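Local coordinates for complement C1r subcomponent (Homo sapiens, PDB 6F1D), which cleaves and activates C1s as a serine protease of the complement C1 complex, its CUB domains probably serving in the assembly of that complex, at residues P59-L65 and G75-G79; P49-E53 and S102-W108; T41-L47 and K109-E115. All coordinates share one frame; numbering follows the deposited sequence.

Contact 1: residues P59-L65 and G75-G79. Unlike the reference sequence in segment 59-65: Pro59 (reference His). With CA (calcium ion), chain B.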
loop_
_atom_site.group_PDB
_atom_site.type_symbol
_atom_site.label_atom_id
_atom_site.label_comp_id
_atom_site.label_asym_id
_atom_site.label_seq_id
_atom_site.Cartn_x
_atom_site.Cartn_y
_atom_site.Cartn_z
ATOM N N PRO A 59 7.821 15.733 -5.287
ATOM C CA PRO A 59 6.882 14.682 -4.843
ATOM C C PRO A 59 7.465 13.286 -5.024
ATOM O O PRO A 59 7.838 12.892 -6.137
ATOM C CB PRO A 59 5.653 14.900 -5.737
ATOM C CG PRO A 59 6.092 15.830 -6.820
ATOM C CD PRO A 59 7.249 16.619 -6.309
ATOM N N CYS A 60 7.556 12.550 -3.909
ATOM C CA CYS A 60 7.928 11.139 -3.827
ATOM C C CYS A 60 9.025 10.699 -4.813
ATOM O O CYS A 60 8.835 9.724 -5.547
ATOM C CB CYS A 60 6.692 10.259 -3.969
ATOM S SG CYS A 60 5.384 10.626 -2.684
ATOM N N PRO A 61 10.200 11.313 -4.760
ATOM C CA PRO A 61 11.264 10.929 -5.698
ATOM C C PRO A 61 11.987 9.662 -5.306
ATOM O O PRO A 61 12.657 9.061 -6.150
ATOM C CB PRO A 61 12.223 12.129 -5.640
ATOM C CG PRO A 61 12.131 12.558 -4.194
ATOM C CD PRO A 61 10.652 12.331 -3.807
ATOM N N TYR A 62 11.857 9.204 -4.072
ATOM C CA TYR A 62 12.739 8.131 -3.612
ATOM C C TYR A 62 11.999 6.809 -3.622
ATOM O O TYR A 62 12.319 5.906 -4.399
ATOM C CB TYR A 62 13.236 8.449 -2.203
ATOM C CG TYR A 62 14.136 9.674 -2.120
ATOM C CD1 TYR A 62 13.936 10.644 -1.140
ATOM C CD2 TYR A 62 15.195 9.864 -3.025
ATOM C CE1 TYR A 62 14.740 11.736 -1.050
ATOM C CE2 TYR A 62 16.002 10.970 -2.930
ATOM C CZ TYR A 62 15.773 11.892 -1.922
ATOM O OH TYR A 62 16.574 12.996 -1.832
ATOM N N ASP A 63 11.021 6.686 -2.744
ATOM C CA ASP A 63 10.236 5.474 -2.569
ATOM C C ASP A 63 8.796 5.874 -2.813
ATOM O O ASP A 63 8.446 7.025 -2.555
ATOM C CB ASP A 63 10.350 4.879 -1.130
ATOM C CG ASP A 63 11.780 4.668 -0.683
ATOM O OD1 ASP A 63 12.684 4.547 -1.534
ATOM O OD2 ASP A 63 12.016 4.639 0.547
ATOM N N GLN A 64 7.961 4.942 -3.307
ATOM C CA GLN A 64 6.576 5.306 -3.617
ATOM C C GLN A 64 5.661 4.162 -3.263
ATOM O O GLN A 64 5.973 3.012 -3.591
ATOM C CB GLN A 64 6.354 5.611 -5.114
ATOM C CG GLN A 64 7.252 6.694 -5.691
ATOM C CD GLN A 64 8.665 6.195 -6.077
ATOM O OE1 GLN A 64 8.843 5.050 -6.467
ATOM N NE2 GLN A 64 9.652 7.100 -6.023
ATOM N N LEU A 65 4.493 4.477 -2.700
ATOM C CA LEU A 65 3.384 3.517 -2.608
ATOM C C LEU A 65 2.271 3.979 -3.558
ATOM O O LEU A 65 1.737 5.079 -3.406
ATOM C CB LEU A 65 2.861 3.422 -1.172
ATOM C CG LEU A 65 1.676 2.445 -1.030
ATOM C CD1 LEU A 65 2.188 1.050 -1.459
ATOM C CD2 LEU A 65 1.213 2.404 0.447
ATOM N N GLY A 75 -3.858 7.124 -6.369
ATOM C CA GLY A 75 -2.999 7.819 -5.431
ATOM C C GLY A 75 -1.566 7.321 -5.426
ATOM O O GLY A 75 -1.320 6.132 -5.630
ATOM N N GLU A 76 -0.603 8.231 -5.271
ATOM C CA GLU A 76 0.784 7.861 -4.989
ATOM C C GLU A 76 1.179 8.512 -3.665
ATOM O O GLU A 76 0.943 9.709 -3.479
ATOM C CB GLU A 76 1.736 8.333 -6.093
ATOM C CG GLU A 76 3.221 8.266 -5.646
ATOM C CD GLU A 76 4.226 8.613 -6.765
ATOM O OE1 GLU A 76 4.449 7.760 -7.669
ATOM O OE2 GLU A 76 4.804 9.733 -6.723
ATOM N N PHE A 77 1.766 7.752 -2.754
ATOM C CA PHE A 77 1.908 8.213 -1.377
ATOM C C PHE A 77 3.341 8.048 -0.872
ATOM O O PHE A 77 4.011 7.059 -1.178
ATOM C CB PHE A 77 0.935 7.455 -0.468
ATOM C CG PHE A 77 -0.530 7.617 -0.857
ATOM C CD1 PHE A 77 -1.203 8.767 -0.534
ATOM C CD2 PHE A 77 -1.214 6.620 -1.571
ATOM C CE1 PHE A 77 -2.536 8.937 -0.885
ATOM C CE2 PHE A 77 -2.545 6.778 -1.903
ATOM C CZ PHE A 77 -3.200 7.933 -1.557
ATOM N N CYS A 78 3.804 9.025 -0.082
ATOM C CA CYS A 78 5.057 8.910 0.666
ATOM C C CYS A 78 4.955 9.830 1.873
ATOM O O CYS A 78 3.923 10.455 2.103
ATOM C CB CYS A 78 6.298 9.231 -0.199
ATOM S SG CYS A 78 6.275 10.919 -0.837
ATOM N N GLY A 79 6.008 9.878 2.671
ATOM C CA GLY A 79 6.016 10.766 3.831
ATOM C C GLY A 79 5.526 10.101 5.108
ATOM O O GLY A 79 5.483 8.873 5.222
HETATM CA CA CA B . 14.472 4.577 0.340
HETATM O O HOH W 1 14.656 2.270 0.140
HETATM O O HOH W 2 14.111 4.010 2.789
#
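Cys60 and Cys78 form the covalent heart of this contact, a disulfide whose SG atoms lie 2.1 Å apart with a torsion of -89° about the S-S bond, close to the relaxed right angle. Cysteine is the one residue type that can tie the loop before Gln64 to the end of the strand that stops at Phe77. Next to it the backbones are closely joined: Leu65 and Phe77 are an antiparallel hydrogen-bonded pair, Leu65 N giving its proton to Phe77 O at 3.0 Å and Phe77 N to Leu65 O at 2.8 Å. The side chain of Leu65 turns to the buried side, where Phe97 meets it, and that of Phe77 leaves the strand on the same face.

The solvent side is looser and polar. Glu76, its chain extended, runs alongside Gln64, and Glu76 OE1 comes no nearer than 3.6 Å to Gln64 CG; that oxygen is instead bonded to Gln66. Gln64 bends at chi2 (81°), folding its amide back over its own loop: Gln64 NE2 reaches Cys60 O at 2.8 Å, Cys60 O lying nearly in the amide plane of Gln64 but the donor tilted 34° from the Cys60 carbonyl plane. An alanine here has no amide to offer, and Cys60 O, left without this donor, would probably let the loop to Asp63 shift.

Asp63, which ends that loop, holds the calcium ion with both carboxylate oxygens, and Tyr24 bonds to Asp63 OD2. The chemistry implies that a covalent bond and one backbone-paired rung fix the hairpin base while an amide brace steadies the loop presenting a calcium ligand.

Contact 2: residues P49-E53 and S102-W108. Unlike the reference sequence in segment 49-53: Glu53 (reference Asp). With CA (calcium ion), chain B.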
loop_
_atom_site.group_PDB
_atom_site.type_symbol
_atom_site.label_atom_id
_atom_site.label_comp_id
_atom_site.label_asym_id
_atom_site.label_seq_id
_atom_site.Cartn_x
_atom_site.Cartn_y
_atom_site.Cartn_z
ATOM N N PRO A 49 2.397 3.615 12.880
ATOM C CA PRO A 49 3.117 4.574 12.052
ATOM C C PRO A 49 3.034 4.311 10.565
ATOM O O PRO A 49 2.876 3.185 10.089
ATOM C CB PRO A 49 4.564 4.414 12.522
ATOM C CG PRO A 49 4.624 2.969 12.903
ATOM C CD PRO A 49 3.331 2.779 13.653
ATOM N N PHE A 50 3.136 5.411 9.833
ATOM C CA PHE A 50 3.249 5.421 8.381
ATOM C C PHE A 50 4.493 6.238 8.108
ATOM O O PHE A 50 4.606 7.362 8.604
ATOM C CB PHE A 50 2.017 6.059 7.735
ATOM C CG PHE A 50 2.057 6.102 6.219
ATOM C CD1 PHE A 50 2.618 7.182 5.546
ATOM C CD2 PHE A 50 1.498 5.094 5.497
ATOM C CE1 PHE A 50 2.621 7.210 4.139
ATOM C CE2 PHE A 50 1.483 5.115 4.131
ATOM C CZ PHE A 50 2.054 6.171 3.445
ATOM N N ASP A 51 5.455 5.665 7.383
ATOM C CA ASP A 51 6.728 6.365 7.194
ATOM C C ASP A 51 7.372 5.827 5.916
ATOM O O ASP A 51 7.957 4.739 5.926
ATOM C CB ASP A 51 7.624 6.196 8.425
ATOM C CG ASP A 51 9.016 6.763 8.224
ATOM O OD1 ASP A 51 9.154 7.707 7.394
ATOM O OD2 ASP A 51 9.965 6.275 8.903
ATOM N N ILE A 52 7.200 6.561 4.823
ATOM C CA ILE A 52 7.856 6.244 3.558
ATOM C C ILE A 52 8.760 7.428 3.258
ATOM O O ILE A 52 8.320 8.581 3.357
ATOM C CB ILE A 52 6.841 6.014 2.429
ATOM C CG1 ILE A 52 5.921 4.824 2.766
ATOM C CG2 ILE A 52 7.548 5.824 1.037
ATOM C CD1 ILE A 52 4.894 4.527 1.700
ATOM N N GLU A 53 10.009 7.147 2.902
ATOM C CA GLU A 53 10.999 8.208 2.758
ATOM C C GLU A 53 10.508 9.244 1.738
ATOM O O GLU A 53 9.942 8.876 0.690
ATOM C CB GLU A 53 12.339 7.571 2.331
ATOM C CG GLU A 53 13.512 8.570 2.117
ATOM C CD GLU A 53 14.733 7.900 1.494
ATOM O OE1 GLU A 53 15.855 8.439 1.615
ATOM O OE2 GLU A 53 14.580 6.844 0.852
ATOM N N SER A 102 18.530 3.222 -0.619
ATOM C CA SER A 102 19.000 3.542 0.733
ATOM C C SER A 102 17.887 4.146 1.588
ATOM O O SER A 102 16.815 4.531 1.095
ATOM C CB SER A 102 20.163 4.522 0.689
ATOM O OG SER A 102 19.657 5.787 0.234
ATOM N N GLY A 103 18.187 4.259 2.881
ATOM C CA GLY A 103 17.331 4.886 3.865
ATOM C C GLY A 103 16.734 3.866 4.836
ATOM O O GLY A 103 16.647 2.665 4.559
ATOM N N ASP A 104 16.323 4.376 5.999
ATOM C CA ASP A 104 15.729 3.590 7.078
ATOM C C ASP A 104 14.391 4.265 7.387
ATOM O O ASP A 104 14.362 5.308 8.046
ATOM C CB ASP A 104 16.629 3.572 8.306
ATOM C CG ASP A 104 17.791 2.563 8.175
ATOM O OD1 ASP A 104 17.514 1.355 7.941
ATOM O OD2 ASP A 104 18.964 2.978 8.310
ATOM N N SER A 105 13.303 3.725 6.862
ATOM C CA SER A 105 11.964 4.247 7.111
ATOM C C SER A 105 11.100 3.086 7.555
ATOM O O SER A 105 11.288 1.942 7.101
ATOM C CB SER A 105 11.346 4.919 5.858
ATOM O OG SER A 105 12.338 5.592 5.100
ATOM N N ARG A 106 10.113 3.386 8.393
ATOM C CA ARG A 106 9.413 2.298 9.066
ATOM C C ARG A 106 8.407 1.596 8.165
ATOM O O ARG A 106 8.077 0.439 8.433
ATOM C CB ARG A 106 8.733 2.816 10.331
ATOM C CG ARG A 106 9.754 3.352 11.355
ATOM C CD ARG A 106 9.075 3.946 12.534
ATOM N NE ARG A 106 8.832 2.924 13.533
ATOM C CZ ARG A 106 8.149 3.136 14.653
ATOM N NH1 ARG A 106 7.653 4.347 14.903
ATOM N NH2 ARG A 106 7.972 2.140 15.520
ATOM N N GLY A 107 7.895 2.253 7.106
ATOM C CA GLY A 107 7.012 1.569 6.156
ATOM C C GLY A 107 5.527 1.798 6.411
ATOM O O GLY A 107 5.131 2.786 7.038
ATOM N N TRP A 108 4.671 0.871 5.991
ATOM C CA TRP A 108 3.243 1.158 6.082
ATOM C C TRP A 108 2.533 -0.145 6.391
ATOM O O TRP A 108 3.054 -1.237 6.132
ATOM C CB TRP A 108 2.710 1.757 4.765
ATOM C CG TRP A 108 3.138 0.928 3.597
ATOM C CD1 TRP A 108 4.295 1.066 2.892
ATOM C CD2 TRP A 108 2.469 -0.220 3.035
ATOM N NE1 TRP A 108 4.356 0.126 1.891
ATOM C CE2 TRP A 108 3.266 -0.688 1.973
ATOM C CE3 TRP A 108 1.252 -0.877 3.309
ATOM C CZ2 TRP A 108 2.914 -1.782 1.191
ATOM C CZ3 TRP A 108 0.918 -1.969 2.528
ATOM C CH2 TRP A 108 1.740 -2.397 1.475
HETATM CA CA CA B . 14.472 4.577 0.340
HETATM O O HOH W 3 11.438 8.307 6.760
HETATM O O HOH W 4 17.635 7.953 -0.586
HETATM O O HOH W 2 14.111 4.010 2.789
HETATM O O HOH W 1 14.656 2.270 0.140
#
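Gly107 N donates to Asp51 O at 2.8 Å, and Asp51 N answers with a 2.9 Å bond to Gly107 O, making a single antiparallel hydrogen-bonded bridge between two loops. Gly107 suits its place because its backbone angles would press a side chain against the preceding carbonyl. Asp51 adds a third bond through its side chain: with CG anti to the backbone N (chi1 173°), the carboxylate swings back across the contact, and Arg106 N reaches Asp51 OD2 at 2.9 Å from above the carboxylate plane. An aspartate suits the place, since its short side chain sets an acceptor oxygen within reach of the Arg106 N-H.

Beside the bridge, Pro49 lays CG over one face of the Arg106 guanidinium, while Arg106 NE bonds to Pro21 O. On the buried side Trp108 CB packs against the CD2 and CE2 atoms of the Phe50 ring, 3.6 Å from CD2, and Ile52 CD1 meets Trp108 CD1 at 3.7 Å. Phe97 and Tyr32 make edge-to-face contacts with the indole, so this large side chain sits among aromatic rings.

At the far end the two loops share a calcium ion. Glu53, an aspartate in the reference sequence, has an extended chain that carries OE2 to 2.3 Å from the metal, and Ser102 offers its backbone O at 2.5 Å. A water links Glu53 OE1 with Ser102 OG. Asp63, Asp100 and two waters complete seven ligand atoms, an arrangement characteristic of the loop-end calcium site of calcium-binding CUB domains.

Contact 3: residues T41-L47 and K109-E115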
loop_
_atom_site.group_PDB
_atom_site.type_symbol
_atom_site.label_atom_id
_atom_site.label_comp_id
_atom_site.label_asym_id
_atom_site.label_seq_id
_atom_site.Cartn_x
_atom_site.Cartn_y
_atom_site.Cartn_z
ATOM N N THR A 41 -17.192 -4.262 -2.194
ATOM C CA THR A 41 -16.280 -3.164 -2.471
ATOM C C THR A 41 -15.262 -3.057 -1.346
ATOM O O THR A 41 -15.565 -3.330 -0.183
ATOM C CB THR A 41 -17.038 -1.842 -2.654
ATOM O OG1 THR A 41 -16.121 -0.750 -2.662
ATOM C CG2 THR A 41 -18.020 -1.628 -1.550
ATOM N N LEU A 42 -14.047 -2.661 -1.699
ATOM C CA LEU A 42 -12.921 -2.675 -0.774
ATOM C C LEU A 42 -12.732 -1.301 -0.165
ATOM O O LEU A 42 -12.815 -0.283 -0.871
ATOM C CB LEU A 42 -11.635 -3.104 -1.467
ATOM C CG LEU A 42 -11.677 -4.583 -1.758
ATOM C CD1 LEU A 42 -10.732 -4.850 -2.914
ATOM C CD2 LEU A 42 -11.225 -5.304 -0.457
ATOM N N HIS A 43 -12.566 -1.284 1.157
ATOM C CA HIS A 43 -12.200 -0.107 1.933
ATOM C C HIS A 43 -10.814 -0.321 2.533
ATOM O O HIS A 43 -10.534 -1.392 3.102
ATOM C CB HIS A 43 -13.205 0.135 3.060
ATOM C CG HIS A 43 -14.563 0.538 2.590
ATOM N ND1 HIS A 43 -15.105 1.774 2.861
ATOM C CD2 HIS A 43 -15.511 -0.149 1.914
ATOM C CE1 HIS A 43 -16.327 1.839 2.357
ATOM N NE2 HIS A 43 -16.594 0.685 1.770
ATOM N N LEU A 44 -9.951 0.687 2.424
ATOM C CA LEU A 44 -8.574 0.593 2.933
ATOM C C LEU A 44 -8.372 1.624 4.032
ATOM O O LEU A 44 -8.810 2.787 3.906
ATOM C CB LEU A 44 -7.546 0.869 1.823
ATOM C CG LEU A 44 -7.680 0.150 0.485
ATOM C CD1 LEU A 44 -6.519 0.605 -0.389
ATOM C CD2 LEU A 44 -7.604 -1.334 0.718
ATOM N N LYS A 45 -7.720 1.196 5.106
ATOM C CA LYS A 45 -7.439 2.060 6.228
ATOM C C LYS A 45 -5.989 1.878 6.657
ATOM O O LYS A 45 -5.624 0.810 7.143
ATOM C CB LYS A 45 -8.347 1.695 7.393
ATOM C CG LYS A 45 -7.939 2.423 8.594
ATOM C CD LYS A 45 -8.347 1.697 9.849
ATOM C CE LYS A 45 -8.439 2.701 10.920
ATOM N NZ LYS A 45 -9.524 3.704 10.719
ATOM N N PHE A 46 -5.193 2.924 6.570
ATOM C CA PHE A 46 -3.818 2.793 7.017
ATOM C C PHE A 46 -3.708 2.988 8.510
ATOM O O PHE A 46 -4.354 3.867 9.078
ATOM C CB PHE A 46 -2.954 3.808 6.296
ATOM C CG PHE A 46 -2.647 3.398 4.882
ATOM C CD1 PHE A 46 -1.521 2.644 4.617
ATOM C CD2 PHE A 46 -3.511 3.702 3.852
ATOM C CE1 PHE A 46 -1.234 2.219 3.298
ATOM C CE2 PHE A 46 -3.240 3.295 2.541
ATOM C CZ PHE A 46 -2.094 2.567 2.267
ATOM N N LEU A 47 -2.798 2.243 9.117
ATOM C CA LEU A 47 -2.493 2.351 10.521
ATOM C C LEU A 47 -1.323 3.295 10.741
ATOM O O LEU A 47 -0.653 3.713 9.802
ATOM C CB LEU A 47 -2.201 0.972 11.091
ATOM C CG LEU A 47 -3.457 0.074 11.183
ATOM C CD1 LEU A 47 -4.705 0.859 11.541
ATOM C CD2 LEU A 47 -3.730 -0.687 9.942
ATOM N N LYS A 109 1.320 -0.010 6.908
ATOM C CA LYS A 109 0.467 -1.156 7.163
ATOM C C LYS A 109 -0.966 -0.664 7.013
ATOM O O LYS A 109 -1.290 0.433 7.487
ATOM C CB LYS A 109 0.694 -1.694 8.584
ATOM C CG LYS A 109 -0.240 -2.819 9.010
ATOM C CD LYS A 109 0.336 -3.507 10.245
ATOM C CE LYS A 109 -0.624 -4.521 10.830
ATOM N NZ LYS A 109 -0.063 -5.118 12.088
ATOM N N LEU A 110 -1.818 -1.486 6.404
ATOM C CA LEU A 110 -3.224 -1.140 6.214
ATOM C C LEU A 110 -4.063 -2.346 6.581
ATOM O O LEU A 110 -3.583 -3.486 6.591
ATOM C CB LEU A 110 -3.527 -0.721 4.764
ATOM C CG LEU A 110 -3.373 -1.763 3.679
ATOM C CD1 LEU A 110 -4.642 -2.614 3.557
ATOM C CD2 LEU A 110 -3.127 -1.042 2.305
ATOM N N ARG A 111 -5.318 -2.077 6.918
ATOM C CA ARG A 111 -6.358 -3.094 7.008
ATOM C C ARG A 111 -7.378 -2.818 5.914
ATOM O O ARG A 111 -7.857 -1.681 5.770
ATOM C CB ARG A 111 -7.056 -3.078 8.361
ATOM C CG ARG A 111 -8.252 -4.058 8.457
ATOM C CD ARG A 111 -8.536 -4.517 9.888
ATOM N NE ARG A 111 -9.439 -5.674 9.896
ATOM C CZ ARG A 111 -10.735 -5.601 10.151
ATOM N NH1 ARG A 111 -11.306 -4.430 10.457
ATOM N NH2 ARG A 111 -11.458 -6.708 10.124
ATOM N N TYR A 112 -7.716 -3.846 5.147
ATOM C CA TYR A 112 -8.812 -3.722 4.193
ATOM C C TYR A 112 -10.021 -4.476 4.726
ATOM O O TYR A 112 -9.884 -5.500 5.418
ATOM C CB TYR A 112 -8.396 -4.219 2.808
ATOM C CG TYR A 112 -8.324 -5.717 2.642
ATOM C CD1 TYR A 112 -9.451 -6.442 2.275
ATOM C CD2 TYR A 112 -7.119 -6.401 2.804
ATOM C CE1 TYR A 112 -9.387 -7.833 2.127
ATOM C CE2 TYR A 112 -7.049 -7.776 2.655
ATOM C CZ TYR A 112 -8.189 -8.482 2.318
ATOM O OH TYR A 112 -8.133 -9.848 2.150
ATOM N N THR A 113 -11.202 -3.941 4.440
ATOM C CA THR A 113 -12.449 -4.599 4.770
ATOM C C THR A 113 -13.315 -4.534 3.531
ATOM O O THR A 113 -13.036 -3.755 2.616
ATOM C CB THR A 113 -13.154 -3.918 5.939
ATOM O OG1 THR A 113 -13.162 -2.483 5.715
ATOM C CG2 THR A 113 -12.438 -4.247 7.300
ATOM N N THR A 114 -14.414 -5.276 3.534
ATOM C CA THR A 114 -15.303 -5.285 2.386
ATOM C C THR A 114 -16.694 -4.842 2.811
ATOM O O THR A 114 -17.163 -5.134 3.918
ATOM C CB THR A 114 -15.368 -6.668 1.710
ATOM O OG1 THR A 114 -15.585 -7.675 2.700
ATOM C CG2 THR A 114 -14.048 -6.991 1.013
ATOM N N GLU A 115 -17.320 -4.100 1.920
ATOM C CA GLU A 115 -18.669 -3.607 2.070
ATOM C C GLU A 115 -19.540 -4.347 1.073
ATOM O O GLU A 115 -19.152 -4.549 -0.096
ATOM C CB GLU A 115 -18.728 -2.097 1.821
ATOM C CG GLU A 115 -20.139 -1.533 1.675
ATOM C CD GLU A 115 -20.161 -0.113 1.106
ATOM O OE1 GLU A 115 -19.117 0.576 1.129
ATOM O OE2 GLU A 115 -21.235 0.319 0.634
HETATM O O HOH W 5 1.015 2.661 7.971
#
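His43 and Glu115 meet two residues out of register on the more exposed face of two neighbouring strands. Glu115 extends its chain, and His43, with CG anti to its carbonyl carbon, leans its ring over so that NE2 donates to Glu115 OE1 at 2.6 Å. The oxygen lies near the ring plane and uses its anti lone pair, while ring and carboxylate planes are turned 42° apart. Such a carboxylate would probably stabilise a positive charge on the imidazole. Thr41 lies beside the stem of the glutamate: its CG2 methyl, held between backbone N and carbonyl carbon, packs 3.5 Å from Glu115 CB. Threonine, branched at CB, suits an extended strand.

The opposite face is mostly apolar. Leu42 CD2 touches two neighbours, 3.5 Å from Tyr112 CD1 and 3.6 Å from Thr114 CG2. Tyr112 takes the torsion that sets its ring between backbone N and carbonyl carbon (chi1 76°); its CB touches Leu44 CD2, and its hydroxyl ends at Glu10 O. The backbone pairing sets Leu110 CB over one face of the Phe46 ring, 4.0 Å from the centroid, a CH-pi contact; the first torsion of Leu110 (65°) then brings its CD2 to Phe46 CZ.

Beneath these side chains the backbones form a regular ladder in which Thr41, His43 and Lys45 each pair doubly with Glu115, Thr113 and Arg111. The ladder is prolonged by Leu47 N, bonded to Lys109 O at 2.9 Å, and by a water joining Leu47 O to Lys109 N. Leu42, Leu44 and Tyr112 all touch Ile34 of the other sheet, as expected for central antiparallel strands of the CUB beta-sandwich.

Contacts 1 and 3 belong to different sheets of the sandwich, and contact 2 lies among the loops at one end. Each is partly buried, with an inner side and an exposed rim. Contact 3 is the most regular, a long ladder with a mainly apolar inner face and a polar, partly charged outer one; contact 1 has a single bridge pair backed by a disulfide; contact 2 relies on one bridge, an aspartate and a shared metal. Calcium and two of its waters join contacts 1 and 2, which also meet through a probable hydrogen bond from Gly79 N to Ile52 O. In the interior, the Phe46 ring of contact 3 packs against Leu65 of contact 1 and Trp108 of contact 2.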